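NAD-dependent epimerase/dehydratase (Bacteroides thetaiotaomicron, PDB 3DHN) is a putative epimerase or dehydratase with a Rossmann-like fold that probably binds NAD or NADP and may act as an oxidoreductase. Local coordinates at residues S115-I118 with L122-M125. Residues are numbered along the deposited sequence; the frame is centred on the assembly and turned at random.
Sequences SLFI and LRLM
Phe117 and Arg123 form an antiparallel, non-hydrogen-bonded pair in a short beta hairpin; their side chains diverge at the start, but the ring and the guanidinium meet further out. Two backbone bonds flank the pair. The amide of Leu124 donates to Leu116 O at 2.9 Å, and that of Ile118 donates to Leu122 O at 3.0 Å. Both carbonyls also receive a CA-H contact, from Arg123 CA and Phe117 CA respectively.

The polar side-chain contact belongs to Arg123. Its chain runs extended from CG to NE, with CG, CD and the guanidinium passing along Phe117 and Ser115. At the end NH1 donates to Ser115 O, 2.8 Å away; the oxygen lies in the guanidinium plane and the nitrogen in the carbonyl plane. One face of the group is turned to the Phe117 ring, whose CZ stands 3.5 Å from Arg123 NH2, and the in-plane bond and the ring together set how the guanidinium is turned. The two planes are inclined by 31° and CZ lies toward the rim of the guanidinium, so the overlap is tilted and offset. With an alanine here, Ser115 O would probably lose its guanidinium donor and the Phe117 ring the flat group over one of its faces.

Apolar contacts gather at Ile118. Its CG1 branch sits between the backbone N and the carbonyl carbon (chi1 61°), and CD1 meets Leu122 CD2 at 3.8 Å. The other branch, CG2, reaches Leu124 CB at 3.9 Å. Past the paired residues, the selenomethionine Met125 bends at its last torsion (-79°) to bring CE 3.9 Å from Ser115 CA.

The hairpin is separate from the main Rossmann-like sheet. Helix 135-149 packs against Arg123 and Met125 through Leu146, while Leu116 touches strands 156-161 and 213-218; Ser115 OG is hydrogen-bonded to Arg214 of the latter strand.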
ATOM      1  N   SER A 115       6.076 -10.988  -4.149  1.00 29.23           N
ATOM      2  CA  SER A 115       5.643 -12.186  -3.425  1.00 28.62           C
ATOM      3  C   SER A 115       4.482 -12.948  -4.049  1.00 28.80           C
ATOM      4  O   SER A 115       4.078 -13.990  -3.538  1.00 30.04           O
ATOM      5  CB  SER A 115       5.297 -11.825  -1.975  1.00 28.80           C
ATOM      6  OG  SER A 115       4.300 -10.816  -1.920  1.00 28.27           O
ATOM      7  N   LEU A 116       3.944 -12.430  -5.148  1.00 27.73           N
ATOM      8  CA  LEU A 116       2.832 -13.086  -5.824  1.00 28.68           C
ATOM      9  C   LEU A 116       3.323 -14.318  -6.579  1.00 28.86           C
ATOM     10  O   LEU A 116       4.460 -14.349  -7.049  1.00 28.71           O
ATOM     11  CB  LEU A 116       2.161 -12.117  -6.811  1.00 27.54           C
ATOM     12  CG  LEU A 116       1.360 -10.943  -6.226  1.00 28.69           C
ATOM     13  CD1 LEU A 116       0.954  -9.988  -7.344  1.00 28.96           C
ATOM     14  CD2 LEU A 116       0.119 -11.471  -5.503  1.00 26.47           C
ATOM     15  N   PHE A 117       2.466 -15.333  -6.683  1.00 30.43           N
ATOM     16  CA  PHE A 117       2.818 -16.551  -7.407  1.00 31.93           C
ATOM     17  C   PHE A 117       2.540 -16.337  -8.894  1.00 32.89           C
ATOM     18  O   PHE A 117       1.536 -15.728  -9.262  1.00 31.24           O
ATOM     19  CB  PHE A 117       1.979 -17.746  -6.919  1.00 33.44           C
ATOM     20  CG  PHE A 117       2.401 -18.299  -5.589  1.00 34.31           C
ATOM     21  CD1 PHE A 117       3.651 -18.894  -5.429  1.00 32.07           C
ATOM     22  CD2 PHE A 117       1.556 -18.209  -4.487  1.00 34.10           C
ATOM     23  CE1 PHE A 117       4.050 -19.390  -4.192  1.00 32.89           C
ATOM     24  CE2 PHE A 117       1.947 -18.699  -3.245  1.00 33.66           C
ATOM     25  CZ  PHE A 117       3.198 -19.291  -3.096  1.00 35.15           C
ATOM     26  N   ILE A 118       3.436 -16.826  -9.745  1.00 35.17           N
ATOM     27  CA  ILE A 118       3.254 -16.724 -11.195  1.00 36.71           C
ATOM     28  C   ILE A 118       3.079 -18.149 -11.715  1.00 36.75           C
ATOM     29  O   ILE A 118       2.694 -18.375 -12.858  1.00 34.78           O
ATOM     30  CB  ILE A 118       4.465 -16.080 -11.891  1.00 37.33           C
ATOM     31  CG1 ILE A 118       5.716 -16.932 -11.666  1.00 38.95           C
ATOM     32  CG2 ILE A 118       4.666 -14.669 -11.362  1.00 38.50           C
ATOM     33  CD1 ILE A 118       6.902 -16.498 -12.485  1.00 41.61           C
ATOM     34  N   LEU A 122       6.160 -20.919  -7.278  1.00 35.07           N
ATOM     35  CA  LEU A 122       7.150 -19.971  -7.802  1.00 33.26           C
ATOM     36  C   LEU A 122       6.683 -18.521  -7.677  1.00 31.34           C
ATOM     37  O   LEU A 122       5.698 -18.129  -8.294  1.00 32.15           O
ATOM     38  CB  LEU A 122       7.458 -20.273  -9.277  1.00 32.54           C
ATOM     39  CG  LEU A 122       8.488 -19.357  -9.956  1.00 31.52           C
ATOM     40  CD1 LEU A 122       9.840 -19.497  -9.255  1.00 35.13           C
ATOM     41  CD2 LEU A 122       8.615 -19.713 -11.433  1.00 34.92           C
ATOM     42  N   ARG A 123       7.390 -17.725  -6.881  1.00 30.94           N
ATOM     43  CA  ARG A 123       7.019 -16.320  -6.727  1.00 30.70           C
ATOM     44  C   ARG A 123       7.777 -15.473  -7.750  1.00 30.33           C
ATOM     45  O   ARG A 123       8.863 -15.854  -8.195  1.00 27.95           O
ATOM     46  CB  ARG A 123       7.303 -15.842  -5.298  1.00 31.26           C
ATOM     47  CG  ARG A 123       6.546 -16.626  -4.222  1.00 31.60           C
ATOM     48  CD  ARG A 123       6.862 -16.113  -2.822  1.00 29.15           C
ATOM     49  NE  ARG A 123       6.391 -17.017  -1.774  1.00 28.62           N
ATOM     50  CZ  ARG A 123       5.169 -17.003  -1.247  1.00 32.23           C
ATOM     51  NH1 ARG A 123       4.268 -16.122  -1.662  1.00 29.87           N
ATOM     52  NH2 ARG A 123       4.843 -17.883  -0.301  1.00 31.52           N
ATOM     53  N   LEU A 124       7.195 -14.336  -8.131  1.00 30.89           N
ATOM     54  CA  LEU A 124       7.793 -13.455  -9.130  1.00 32.67           C
ATOM     55  C   LEU A 124       9.231 -13.037  -8.830  1.00 33.36           C
ATOM     56  O   LEU A 124      10.044 -12.924  -9.738  1.00 32.56           O
ATOM     57  CB  LEU A 124       6.920 -12.211  -9.329  1.00 32.41           C
ATOM     58  CG  LEU A 124       7.456 -11.147 -10.294  1.00 32.11           C
ATOM     59  CD1 LEU A 124       7.466 -11.678 -11.721  1.00 34.30           C
ATOM     60  CD2 LEU A 124       6.593  -9.894 -10.199  1.00 30.11           C
HETATM   61  N   MSE A 125       9.545 -12.811  -7.560  1.00 34.40           N
HETATM   62  CA  MSE A 125      10.893 -12.406  -7.166  1.00 36.50           C
HETATM   63  C   MSE A 125      11.966 -13.403  -7.589  1.00 35.47           C
HETATM   64  O   MSE A 125      13.051 -13.011  -8.027  1.00 35.90           O
HETATM   65  CB  MSE A 125      11.013 -12.290  -5.649  1.00 36.56           C
HETATM   66  CG  MSE A 125      10.019 -11.424  -4.960  1.00 46.01           C
HETATM   67 SE   MSE A 125      10.275 -11.595  -3.058  1.00 55.25          SE
HETATM   68  CE  MSE A 125       9.373 -13.274  -2.750  1.00 45.45           C
TER